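Local atomic coordinates of Two-component system response regulator/GGDEF domain protein (Aeromonas salmonicida, PDB entry 3LUF), a protein that probably makes cyclic di-GMP from two GTP molecules through a GGDEF domain, under the control of two receiver domains, which make up this fragment. Residues Q22-Q27 with G114-L119; R145-Q150 with C237-N242; A162-E165 with A169-L172; R189-R194 with Q198-I203. All blocks are in the same frame, centred on the assembly; numbering follows the deposited sequence.

Contact 1 (Q22-Q27 with G114-L119)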
loop_
_atom_site.group_PDB
_atom_site.type_symbol
_atom_site.label_atom_id
_atom_site.label_comp_id
_atom_site.label_asym_id
_atom_site.label_seq_id
_atom_site.Cartn_x
_atom_site.Cartn_y
_atom_site.Cartn_z
ATOM N N GLN B 22 -9.768 -24.109 10.880
ATOM C CA GLN B 22 -8.567 -23.980 11.715
ATOM C C GLN B 22 -7.925 -22.596 11.590
ATOM O O GLN B 22 -7.595 -21.964 12.593
ATOM C CB GLN B 22 -7.558 -25.065 11.345
ATOM C CG GLN B 22 -6.251 -25.076 12.157
ATOM C CD GLN B 22 -5.295 -26.141 11.633
ATOM O OE1 GLN B 22 -5.301 -26.447 10.434
ATOM N NE2 GLN B 22 -4.478 -26.720 12.519
ATOM N N ALA B 23 -7.766 -22.128 10.353
ATOM C CA ALA B 23 -7.121 -20.841 10.099
ATOM C C ALA B 23 -7.977 -19.664 10.580
ATOM O O ALA B 23 -7.459 -18.730 11.216
ATOM C CB ALA B 23 -6.773 -20.689 8.652
ATOM N N ILE B 24 -9.281 -19.705 10.299
ATOM C CA ILE B 24 -10.147 -18.585 10.668
ATOM C C ILE B 24 -10.312 -18.524 12.214
ATOM O O ILE B 24 -10.298 -17.422 12.819
ATOM C CB ILE B 24 -11.488 -18.672 9.910
ATOM C CG1 ILE B 24 -11.242 -18.407 8.431
ATOM C CG2 ILE B 24 -12.495 -17.651 10.460
ATOM C CD1 ILE B 24 -12.424 -18.764 7.526
ATOM N N ALA B 25 -10.389 -19.700 12.840
ATOM C CA ALA B 25 -10.515 -19.812 14.288
ATOM C C ALA B 25 -9.253 -19.297 14.983
ATOM O O ALA B 25 -9.343 -18.708 16.062
ATOM C CB ALA B 25 -10.778 -21.263 14.714
ATOM N N GLN B 26 -8.094 -19.519 14.367
ATOM C CA GLN B 26 -6.845 -19.185 15.038
ATOM C C GLN B 26 -6.464 -17.733 14.809
ATOM O O GLN B 26 -5.891 -17.101 15.685
ATOM C CB GLN B 26 -5.756 -20.151 14.594
ATOM C CG GLN B 26 -4.334 -19.817 15.008
ATOM C CD GLN B 26 -3.386 -20.684 14.211
ATOM O OE1 GLN B 26 -3.203 -21.855 14.523
ATOM N NE2 GLN B 26 -2.832 -20.138 13.148
ATOM N N GLN B 27 -6.827 -17.195 13.658
ATOM C CA GLN B 27 -6.346 -15.903 13.238
ATOM C C GLN B 27 -7.380 -14.790 13.273
ATOM O O GLN B 27 -7.032 -13.631 13.099
ATOM C CB GLN B 27 -5.727 -16.017 11.830
ATOM C CG GLN B 27 -4.579 -17.002 11.780
ATOM C CD GLN B 27 -4.018 -17.163 10.381
ATOM O OE1 GLN B 27 -3.682 -16.179 9.711
ATOM N NE2 GLN B 27 -3.907 -18.406 9.937
ATOM N N GLY B 114 -7.506 -13.332 5.912
ATOM C CA GLY B 114 -7.327 -11.891 5.969
ATOM C C GLY B 114 -8.563 -11.161 5.526
ATOM O O GLY B 114 -8.905 -10.147 6.100
ATOM N N LEU B 115 -9.259 -11.701 4.529
ATOM C CA LEU B 115 -10.461 -11.056 4.009
ATOM C C LEU B 115 -11.557 -11.015 5.063
ATOM O O LEU B 115 -12.142 -9.953 5.300
ATOM C CB LEU B 115 -10.988 -11.819 2.810
ATOM C CG LEU B 115 -12.282 -11.312 2.177
ATOM C CD1 LEU B 115 -12.226 -9.858 1.788
ATOM C CD2 LEU B 115 -12.625 -12.169 0.952
ATOM N N VAL B 116 -11.843 -12.147 5.688
ATOM C CA VAL B 116 -13.013 -12.169 6.612
ATOM C C VAL B 116 -12.744 -11.344 7.869
ATOM O O VAL B 116 -13.665 -10.756 8.455
ATOM C CB VAL B 116 -13.515 -13.604 6.969
ATOM C CG1 VAL B 116 -13.986 -14.304 5.653
ATOM C CG2 VAL B 116 -12.444 -14.416 7.734
ATOM N N HIS B 117 -11.481 -11.305 8.269
ATOM C CA HIS B 117 -11.064 -10.458 9.385
ATOM C C HIS B 117 -11.291 -8.981 9.019
ATOM O O HIS B 117 -11.859 -8.208 9.791
ATOM C CB HIS B 117 -9.613 -10.796 9.735
ATOM C CG HIS B 117 -9.005 -9.938 10.805
ATOM N ND1 HIS B 117 -9.331 -10.057 12.143
ATOM C CD2 HIS B 117 -8.026 -9.013 10.738
ATOM C CE1 HIS B 117 -8.591 -9.221 12.848
ATOM N NE2 HIS B 117 -7.792 -8.574 12.018
ATOM N N ARG B 118 -10.877 -8.592 7.824
ATOM C CA ARG B 118 -11.114 -7.267 7.353
ATOM C C ARG B 118 -12.606 -6.971 7.214
ATOM O O ARG B 118 -13.074 -5.883 7.599
ATOM C CB ARG B 118 -10.411 -7.156 5.975
ATOM C CG ARG B 118 -10.220 -5.816 5.427
ATOM C CD ARG B 118 -9.211 -4.983 6.234
ATOM N NE ARG B 118 -9.930 -4.092 7.135
ATOM C CZ ARG B 118 -9.422 -3.613 8.271
ATOM N NH1 ARG B 118 -10.141 -2.768 8.995
ATOM N NH2 ARG B 118 -8.185 -3.956 8.671
ATOM N N LEU B 119 -13.375 -7.897 6.635
ATOM C CA LEU B 119 -14.815 -7.630 6.471
ATOM C C LEU B 119 -15.498 -7.426 7.806
ATOM O O LEU B 119 -16.334 -6.544 7.933
ATOM C CB LEU B 119 -15.523 -8.801 5.738
ATOM C CG LEU B 119 -15.112 -8.927 4.263
ATOM C CD1 LEU B 119 -15.693 -10.263 3.695
ATOM C CD2 LEU B 119 -15.547 -7.770 3.384
#

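Contact 2 (R145-Q150 with C237-N242). Unlike the reference sequence in segment 145-150: Gln150 (reference Leu).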
loop_
_atom_site.group_PDB
_atom_site.type_symbol
_atom_site.label_atom_id
_atom_site.label_comp_id
_atom_site.label_asym_id
_atom_site.label_seq_id
_atom_site.Cartn_x
_atom_site.Cartn_y
_atom_site.Cartn_z
ATOM N N ARG B 145 -18.778 -0.440 -0.391
ATOM C CA ARG B 145 -19.914 -1.022 0.330
ATOM C C ARG B 145 -19.863 -2.567 0.284
ATOM O O ARG B 145 -20.334 -3.219 1.218
ATOM C CB ARG B 145 -21.251 -0.481 -0.169
ATOM C CG ARG B 145 -21.475 0.943 0.282
ATOM C CD ARG B 145 -22.820 1.531 -0.090
ATOM N NE ARG B 145 -22.956 2.776 0.672
ATOM C CZ ARG B 145 -23.727 3.796 0.331
ATOM N NH1 ARG B 145 -24.465 3.745 -0.784
ATOM N NH2 ARG B 145 -23.752 4.872 1.103
ATOM N N LYS B 146 -19.227 -3.114 -0.749
ATOM C CA LYS B 146 -18.970 -4.577 -0.840
ATOM C C LYS B 146 -17.763 -5.018 -0.003
ATOM O O LYS B 146 -17.415 -6.198 0.047
ATOM C CB LYS B 146 -18.684 -4.978 -2.265
ATOM C CG LYS B 146 -19.888 -4.917 -3.180
ATOM C CD LYS B 146 -19.821 -6.024 -4.197
ATOM C CE LYS B 146 -18.579 -5.879 -5.041
ATOM N NZ LYS B 146 -18.288 -7.161 -5.741
ATOM N N GLN B 147 -17.077 -4.067 0.607
ATOM C CA GLN B 147 -16.100 -4.389 1.622
ATOM C C GLN B 147 -16.766 -4.246 3.018
ATOM O O GLN B 147 -16.084 -4.286 4.030
ATOM C CB GLN B 147 -14.850 -3.491 1.492
ATOM C CG GLN B 147 -14.069 -3.635 0.164
ATOM C CD GLN B 147 -12.970 -2.591 -0.020
ATOM O OE1 GLN B 147 -12.181 -2.313 0.887
ATOM N NE2 GLN B 147 -12.886 -2.043 -1.229
ATOM N N LEU B 148 -18.086 -4.062 3.051
ATOM C CA LEU B 148 -18.880 -3.842 4.267
ATOM C C LEU B 148 -18.578 -2.544 5.046
ATOM O O LEU B 148 -18.998 -2.389 6.202
ATOM C CB LEU B 148 -18.837 -5.074 5.200
ATOM C CG LEU B 148 -19.345 -6.381 4.548
ATOM C CD1 LEU B 148 -19.244 -7.464 5.584
ATOM C CD2 LEU B 148 -20.822 -6.245 4.048
ATOM N N LEU B 149 -17.922 -1.594 4.387
ATOM C CA LEU B 149 -17.641 -0.315 5.015
ATOM C C LEU B 149 -18.895 0.576 5.040
ATOM O O LEU B 149 -19.815 0.406 4.238
ATOM C CB LEU B 149 -16.521 0.408 4.250
ATOM C CG LEU B 149 -15.138 -0.249 4.335
ATOM C CD1 LEU B 149 -14.295 0.176 3.146
ATOM C CD2 LEU B 149 -14.454 0.156 5.630
ATOM N N GLN B 150 -18.905 1.510 5.983
ATOM C CA GLN B 150 -19.869 2.589 6.004
ATOM C C GLN B 150 -19.320 3.723 5.155
ATOM O O GLN B 150 -18.314 4.328 5.508
ATOM C CB GLN B 150 -20.054 3.034 7.441
ATOM C CG GLN B 150 -20.711 1.961 8.310
ATOM C CD GLN B 150 -20.901 2.458 9.724
ATOM O OE1 GLN B 150 -21.430 3.555 9.932
ATOM N NE2 GLN B 150 -20.416 1.701 10.699
ATOM N N CYS B 237 -7.459 -3.776 -1.937
ATOM C CA CYS B 237 -6.127 -3.985 -1.360
ATOM C C CYS B 237 -5.617 -2.691 -0.722
ATOM O O CYS B 237 -5.127 -2.706 0.403
ATOM C CB CYS B 237 -5.153 -4.426 -2.461
ATOM S SG CYS B 237 -3.479 -4.617 -1.960
ATOM N N ARG B 238 -5.739 -1.582 -1.444
ATOM C CA ARG B 238 -5.219 -0.308 -0.899
ATOM C C ARG B 238 -5.967 0.136 0.368
ATOM O O ARG B 238 -5.354 0.629 1.345
ATOM C CB ARG B 238 -5.357 0.798 -1.944
ATOM C CG ARG B 238 -4.469 0.598 -3.140
ATOM C CD ARG B 238 -3.091 1.284 -2.963
ATOM N NE ARG B 238 -2.343 0.860 -1.784
ATOM C CZ ARG B 238 -1.671 -0.288 -1.672
ATOM N NH1 ARG B 238 -1.694 -1.175 -2.667
ATOM N NH2 ARG B 238 -1.012 -0.567 -0.549
ATOM N N VAL B 239 -7.290 0.004 0.304
ATOM C CA VAL B 239 -8.133 0.392 1.415
ATOM C C VAL B 239 -7.794 -0.480 2.600
ATOM O O VAL B 239 -7.515 0.043 3.678
ATOM C CB VAL B 239 -9.616 0.377 1.060
ATOM C CG1 VAL B 239 -10.481 0.433 2.359
ATOM C CG2 VAL B 239 -9.936 1.539 0.146
ATOM N N SER B 240 -7.712 -1.804 2.398
ATOM C CA SER B 240 -7.386 -2.678 3.529
ATOM C C SER B 240 -6.038 -2.335 4.150
ATOM O O SER B 240 -5.914 -2.248 5.379
ATOM C CB SER B 240 -7.412 -4.156 3.115
ATOM O OG SER B 240 -8.723 -4.430 2.708
ATOM N N HIS B 241 -5.020 -2.091 3.308
ATOM C CA HIS B 241 -3.688 -1.750 3.821
ATOM C C HIS B 241 -3.701 -0.470 4.668
ATOM O O HIS B 241 -3.028 -0.416 5.711
ATOM C CB HIS B 241 -2.653 -1.599 2.699
ATOM C CG HIS B 241 -2.055 -2.887 2.220
ATOM N ND1 HIS B 241 -1.190 -3.630 2.988
ATOM C CD2 HIS B 241 -2.149 -3.529 1.029
ATOM C CE1 HIS B 241 -0.791 -4.692 2.298
ATOM N NE2 HIS B 241 -1.375 -4.660 1.114
ATOM N N ASN B 242 -4.431 0.531 4.212
ATOM C CA ASN B 242 -4.509 1.808 4.948
ATOM C C ASN B 242 -5.270 1.685 6.262
ATOM O O ASN B 242 -4.868 2.272 7.301
ATOM C CB ASN B 242 -5.075 2.928 4.070
ATOM C CG ASN B 242 -4.042 3.431 3.102
ATOM O OD1 ASN B 242 -3.912 2.929 1.978
ATOM N ND2 ASN B 242 -3.190 4.317 3.584
HETATM O O HOH W 1 -11.260 -3.705 2.965
#

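Contact 3 (A162-E165 with A169-L172). Unlike the reference sequence in segment 162-165: Ala162 (reference Thr).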
loop_
_atom_site.group_PDB
_atom_site.type_symbol
_atom_site.label_atom_id
_atom_site.label_comp_id
_atom_site.label_asym_id
_atom_site.label_seq_id
_atom_site.Cartn_x
_atom_site.Cartn_y
_atom_site.Cartn_z
ATOM N N ALA B 162 -17.589 19.611 4.812
ATOM C CA ALA B 162 -18.835 19.649 5.581
ATOM C C ALA B 162 -19.171 18.288 6.171
ATOM O O ALA B 162 -19.545 18.182 7.331
ATOM C CB ALA B 162 -19.991 20.154 4.673
ATOM N N THR B 163 -19.002 17.255 5.350
ATOM C CA THR B 163 -19.238 15.867 5.739
ATOM C C THR B 163 -18.316 15.428 6.872
ATOM O O THR B 163 -18.751 14.831 7.849
ATOM C CB THR B 163 -19.194 14.948 4.493
ATOM O OG1 THR B 163 -20.285 15.307 3.661
ATOM C CG2 THR B 163 -19.359 13.471 4.861
ATOM N N LEU B 164 -17.032 15.759 6.753
ATOM C CA LEU B 164 -16.055 15.451 7.802
ATOM C C LEU B 164 -16.394 16.131 9.124
ATOM O O LEU B 164 -16.249 15.527 10.210
ATOM C CB LEU B 164 -14.642 15.811 7.349
ATOM C CG LEU B 164 -14.089 14.868 6.265
ATOM C CD1 LEU B 164 -12.819 15.464 5.551
ATOM C CD2 LEU B 164 -13.759 13.462 6.798
ATOM N N GLU B 165 -16.871 17.381 9.033
ATOM C CA GLU B 165 -17.299 18.116 10.227
ATOM C C GLU B 165 -18.446 17.385 10.891
ATOM O O GLU B 165 -18.451 17.216 12.105
ATOM C CB GLU B 165 -17.808 19.520 9.896
ATOM C CG GLU B 165 -16.768 20.539 9.583
ATOM C CD GLU B 165 -15.781 20.767 10.708
ATOM O OE1 GLU B 165 -14.603 20.908 10.379
ATOM O OE2 GLU B 165 -16.155 20.785 11.900
ATOM N N ALA B 169 -16.072 10.435 12.939
ATOM C CA ALA B 169 -15.533 9.095 13.017
ATOM C C ALA B 169 -14.925 8.663 11.679
ATOM O O ALA B 169 -14.241 7.623 11.650
ATOM C CB ALA B 169 -16.603 8.105 13.427
ATOM N N ILE B 170 -15.185 9.408 10.601
ATOM C CA ILE B 170 -14.625 9.048 9.253
ATOM C C ILE B 170 -13.105 8.955 9.435
ATOM O O ILE B 170 -12.499 9.896 9.962
ATOM C CB ILE B 170 -15.003 10.069 8.170
ATOM C CG1 ILE B 170 -16.489 9.924 7.799
ATOM C CG2 ILE B 170 -14.124 9.888 6.909
ATOM C CD1 ILE B 170 -17.083 11.111 6.979
ATOM N N ARG B 171 -12.485 7.831 9.047
ATOM C CA ARG B 171 -11.046 7.674 9.267
ATOM C C ARG B 171 -10.238 7.591 7.974
ATOM O O ARG B 171 -9.010 7.567 7.999
ATOM C CB ARG B 171 -10.777 6.448 10.132
ATOM C CG ARG B 171 -11.012 5.112 9.426
ATOM C CD ARG B 171 -10.649 3.989 10.384
ATOM N NE ARG B 171 -11.591 3.985 11.510
ATOM C CZ ARG B 171 -11.478 3.200 12.578
ATOM N NH1 ARG B 171 -10.418 2.387 12.697
ATOM N NH2 ARG B 171 -12.400 3.271 13.546
ATOM N N LEU B 172 -10.942 7.493 6.841
ATOM C CA LEU B 172 -10.223 7.312 5.572
ATOM C C LEU B 172 -10.989 8.072 4.502
ATOM O O LEU B 172 -12.210 7.997 4.424
ATOM C CB LEU B 172 -10.098 5.821 5.239
ATOM C CG LEU B 172 -9.697 5.493 3.781
ATOM C CD1 LEU B 172 -8.270 5.875 3.646
ATOM C CD2 LEU B 172 -9.887 4.028 3.421
#

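Contact 4 (R189-R194 with Q198-I203)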
loop_
_atom_site.group_PDB
_atom_site.type_symbol
_atom_site.label_atom_id
_atom_site.label_comp_id
_atom_site.label_asym_id
_atom_site.label_seq_id
_atom_site.Cartn_x
_atom_site.Cartn_y
_atom_site.Cartn_z
ATOM N N ARG B 189 -4.102 19.307 1.288
ATOM C CA ARG B 189 -3.396 20.336 2.076
ATOM C C ARG B 189 -4.265 20.887 3.230
ATOM O O ARG B 189 -3.766 21.006 4.352
ATOM C CB ARG B 189 -2.887 21.484 1.182
ATOM C CG ARG B 189 -1.841 21.074 0.141
ATOM C CD ARG B 189 -1.019 22.310 -0.393
ATOM N NE ARG B 189 -1.904 23.381 -0.852
ATOM C CZ ARG B 189 -2.503 23.413 -2.043
ATOM N NH1 ARG B 189 -2.304 22.434 -2.943
ATOM N NH2 ARG B 189 -3.313 24.428 -2.333
HETATM N N MSE B 190 -5.546 21.196 2.974
HETATM C CA MSE B 190 -6.430 21.687 4.014
HETATM C C MSE B 190 -6.586 20.669 5.145
HETATM O O MSE B 190 -6.549 21.007 6.342
HETATM C CB MSE B 190 -7.801 22.049 3.419
HETATM C CG MSE B 190 -7.709 23.303 2.581
HETATM SE SE MSE B 190 -9.513 23.821 2.049
HETATM C CE MSE B 190 -10.265 24.147 3.756
ATOM N N LEU B 191 -6.790 19.406 4.756
ATOM C CA LEU B 191 -7.020 18.355 5.718
ATOM C C LEU B 191 -5.791 18.179 6.602
ATOM O O LEU B 191 -5.888 18.019 7.823
ATOM C CB LEU B 191 -7.408 17.013 5.018
ATOM C CG LEU B 191 -8.786 17.048 4.347
ATOM C CD1 LEU B 191 -9.061 15.688 3.683
ATOM C CD2 LEU B 191 -9.913 17.374 5.347
ATOM N N ARG B 192 -4.626 18.183 5.975
ATOM C CA ARG B 192 -3.402 17.897 6.732
ATOM C C ARG B 192 -2.987 19.066 7.611
ATOM O O ARG B 192 -2.191 18.873 8.530
ATOM C CB ARG B 192 -2.273 17.536 5.793
ATOM C CG ARG B 192 -2.291 16.097 5.333
ATOM C CD ARG B 192 -1.814 15.123 6.410
ATOM N NE ARG B 192 -2.078 13.749 5.946
ATOM C CZ ARG B 192 -3.141 13.018 6.299
ATOM N NH1 ARG B 192 -4.028 13.504 7.152
ATOM N NH2 ARG B 192 -3.304 11.792 5.809
ATOM N N GLU B 193 -3.511 20.264 7.348
ATOM C CA GLU B 193 -3.291 21.363 8.315
ATOM C C GLU B 193 -3.971 21.130 9.670
ATOM O O GLU B 193 -3.541 21.711 10.686
ATOM C CB GLU B 193 -3.760 22.694 7.712
ATOM C CG GLU B 193 -2.877 23.154 6.548
ATOM C CD GLU B 193 -3.078 24.620 6.236
ATOM O OE1 GLU B 193 -4.221 25.000 5.997
ATOM O OE2 GLU B 193 -2.075 25.378 6.206
ATOM N N ARG B 194 -4.983 20.253 9.677
ATOM C CA ARG B 194 -5.745 19.885 10.884
ATOM C C ARG B 194 -5.464 18.467 11.386
ATOM O O ARG B 194 -5.434 18.234 12.606
ATOM C CB ARG B 194 -7.260 19.981 10.635
ATOM C CG ARG B 194 -7.827 21.318 10.436
ATOM C CD ARG B 194 -9.356 21.198 10.309
ATOM N NE ARG B 194 -10.063 21.236 11.585
ATOM C CZ ARG B 194 -11.377 21.050 11.702
ATOM N NH1 ARG B 194 -12.105 20.743 10.633
ATOM N NH2 ARG B 194 -11.962 21.122 12.895
ATOM N N GLN B 198 -2.258 9.628 11.074
ATOM C CA GLN B 198 -2.856 8.645 11.983
ATOM C C GLN B 198 -4.287 9.038 12.340
ATOM O O GLN B 198 -5.115 8.193 12.690
ATOM C CB GLN B 198 -1.980 8.442 13.236
ATOM C CG GLN B 198 -2.603 7.524 14.351
ATOM C CD GLN B 198 -3.028 6.134 13.834
ATOM O OE1 GLN B 198 -4.158 5.691 14.066
ATOM N NE2 GLN B 198 -2.128 5.460 13.128
ATOM N N GLN B 199 -4.601 10.318 12.238
ATOM C CA GLN B 199 -5.942 10.773 12.565
ATOM C C GLN B 199 -6.923 10.582 11.417
ATOM O O GLN B 199 -8.121 10.371 11.647
ATOM C CB GLN B 199 -5.946 12.230 12.992
ATOM C CG GLN B 199 -5.307 12.442 14.387
ATOM C CD GLN B 199 -5.160 13.895 14.720
ATOM O OE1 GLN B 199 -4.614 14.679 13.933
ATOM N NE2 GLN B 199 -5.650 14.281 15.894
ATOM N N LEU B 200 -6.418 10.704 10.195
ATOM C CA LEU B 200 -7.263 10.652 9.016
ATOM C C LEU B 200 -6.421 10.171 7.841
ATOM O O LEU B 200 -5.604 10.953 7.338
ATOM C CB LEU B 200 -7.846 12.062 8.728
ATOM C CG LEU B 200 -8.843 12.155 7.568
ATOM C CD1 LEU B 200 -10.106 11.296 7.883
ATOM C CD2 LEU B 200 -9.217 13.594 7.146
ATOM N N ALA B 201 -6.635 8.938 7.376
ATOM C CA ALA B 201 -5.839 8.409 6.238
ATOM C C ALA B 201 -6.398 8.989 4.939
ATOM O O ALA B 201 -7.606 9.177 4.818
ATOM C CB ALA B 201 -5.872 6.901 6.203
ATOM N N ILE B 202 -5.528 9.320 4.001
ATOM C CA ILE B 202 -5.997 9.834 2.726
ATOM C C ILE B 202 -5.342 9.038 1.633
ATOM O O ILE B 202 -4.115 8.860 1.644
ATOM C CB ILE B 202 -5.604 11.304 2.566
ATOM C CG1 ILE B 202 -6.299 12.154 3.640
ATOM C CG2 ILE B 202 -5.825 11.791 1.106
ATOM C CD1 ILE B 202 -5.636 13.541 3.759
ATOM N N ILE B 203 -6.159 8.506 0.721
ATOM C CA ILE B 203 -5.630 7.927 -0.523
ATOM C C ILE B 203 -5.923 8.896 -1.657
ATOM O O ILE B 203 -7.104 9.214 -1.946
ATOM C CB ILE B 203 -6.269 6.556 -0.867
ATOM C CG1 ILE B 203 -6.102 5.588 0.331
ATOM C CG2 ILE B 203 -5.647 6.002 -2.154
ATOM C CD1 ILE B 203 -6.944 4.253 0.222
#

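Contact 1 (Q22-Q27 with G114-L119)
Ile24 lays its CG1 against one methyl of Val116, the only apolar side-chain pair between helices 14-27 and 106-122 in these two segments. CG1 of Ile24 and CG2 of Val116 are 4.2 Å apart, a loose van der Waals contact. Val116 points its CB at the other helix and, with chi1 at -62°, holds CG2 between the backbone N and the carbonyl carbon, where it faces Ile24. Both side chains also rest on Leu53 of strand 49-55, and Val113, one turn before His117 on helix 106-122, also touches Ile24.

At the outer edge His117 swings its ring toward the end of helix 14-27, its CG trans to the backbone N (chi1 176°). ND1 of His117 stays 4.4 Å from the carbonyl O of Gln27, which approaches the ring obliquely. The amide of Gln27 turns elsewhere: its OE1 accepts a hydrogen bond from NE2 of Gln110. The contact thus grades from a buried aliphatic interior to a polar, partly exposed border. Two helices side by side on one face of the parallel sheet, the first and the last of the domain, are characteristic of the CheY-like receiver fold.

Contact 2 (R145-Q150 with C237-N242)
Val239 and Leu149 meet end to end: CD1 of Leu149 and CG1 of Val239 approach to 3.9 Å, with both side chains directed across the gap between the turn and the helix. The same methyl is met from another direction by Gln147, whose extended side chain passes Val239 at a slant and brings OE1 to 3.5 Å from CG1 of Val239. One valine branch therefore serves two neighbours. Its chi1 of 165° places CG1 opposite the backbone N and turns it toward the 145-150 segment.

Gln147 is buried, and a water satisfies its carboxamide oxygen: it donates a hydrogen bond to OE1 of Gln147 at 2.7 Å and is also hydrogen-bonded to OG of Ser240 at 2.7 Å, so it bridges two side chains whose own oxygens are 4.4 Å apart. OG of Ser240 is tied back to the helix as well, by a hydrogen bond with the carbonyl O of Gln236. The Gln147 side chain leaves from a type I turn, Arg145 to Leu148, closed by a bond from Leu148 N to Arg145 O of 3.0 Å.

The turn follows the first helix of the second CheY-like receiver domain, joining helix 134-145 to strand 150-154, and packs on the side of that domain's last helix, 232-248, with Leu149 also touching Val127 of strand 126-130 and Asn122 of helix 106-122. Beyond the contact, Arg238 on the same helix forms salt bridges with Asp224 of its own chain and with Asp224 of the second subunit.

Contact 3 (A162-E165 with A169-L172)
Thr163 turns its methyl inward: CG2, trans to the backbone N, lies 3.9 Å from CD1 of Ile170, and the two side chains cross nearly at a right angle. The same rotation, chi1 -65°, keeps OG1 beside the backbone N, where it hydrogen-bonds to the carbonyl O of Glu159 one turn earlier in the helix. The hydroxyl is thus satisfied within helix 157-166 while the methyl serves the hydrophobic interior.

Next along the helix, Leu164 lies across Ile170, again almost perpendicular. CD2 of Leu164 closes to 3.6 Å of CG2 of Ile170, a tight methyl pair, and also lies 3.9 Å from CB of Ile170. The two helix residues therefore share one isoleucine, Thr163 at its CD1 end and Leu164 at its CG2 branch.

This is the turn from helix to strand of a CheY-like receiver: helix 157-166 ends, the chain reverses within a few residues, and Ile170 tucks back under the helix just before strand 172-176 begins. All three side chains also touch Leu128 of strand 126-130, and His152 of strand 150-154 lies against Thr163 and Ile170. Arg171 and Leu172, which follow, direct their CB atoms away from the helix, Leu172 packing on Val239 of helix 232-248.

Contact 4 (R189-R194 with Q198-I203)
Hydrogen bonding is concentrated on Arg192, whose guanidinium meets the carbonyl O of Leu200 end-on with two nitrogens. NH2 of Arg192 donates to O of Leu200 at 2.9 Å and NH1 of Arg192 to the same atom at 3.0 Å. The oxygen lies almost in the guanidinium plane, and both nitrogens lie in the carbonyl plane. The N-H...O angles, 148° for NH2 and 142° for NH1, are bent, as expected when two donors of one group converge on a single acceptor. The side chain reaches this carbonyl by bending at its second torsion before it extends. NE of Arg192 binds the carbonyl O of Gly221 and NH1 also that of Tyr195, so the plane is fixed from several sides.

Packing over the guanidinium comes from Ile202, whose CD1 sits 3.4 Å above one face, offset toward the rim.

Apolar contacts centre on Leu191. Its CD1 is 4.0 Å from CD2 of Leu200 and equally 4.0 Å from CD1 of Ile202, each pair meeting at a slant. Leu200 and Ile202 both direct their CB atoms at the helix, while Ala201 between them points away.

Helix 184-194 and strand 201-207 belong to the crossover from strand 172-176, a beta-alpha-beta unit. The short axes of 189-194 and 201-203 run 10.5 Å apart and nearly antiparallel, at 164°. Leu161 and Leu164 of helix 157-166 lie beside Leu191, Val173 and Val175 of strand 172-176 beside Leu200 and Ile202, and helix 232-248 covers Ala201 and Ile203 on the sheet's other face.

Overall arrangement
Contact 1 comes first along the chain, in the N-terminal receiver domain; the others lie in the second, where contacts 3 and 4 follow one another inside the loop that contact 2 closes. Centres of contacts 1 and 2 are about 15 Å apart, and they touch where Arg118 packs on Ser240 and Leu119 on Gln147, at the junction of the two domains. Contacts 3 and 4, about 10 Å between centres, share the face of the second sheet covered by helices 157-166 and 184-194, linked by a salt bridge of Glu165 with Arg194. Helix 232-248 lies on the opposite face, touching Leu172 and Ile203, and carries residues, Arg238 and His241 among them, that meet the second subunit.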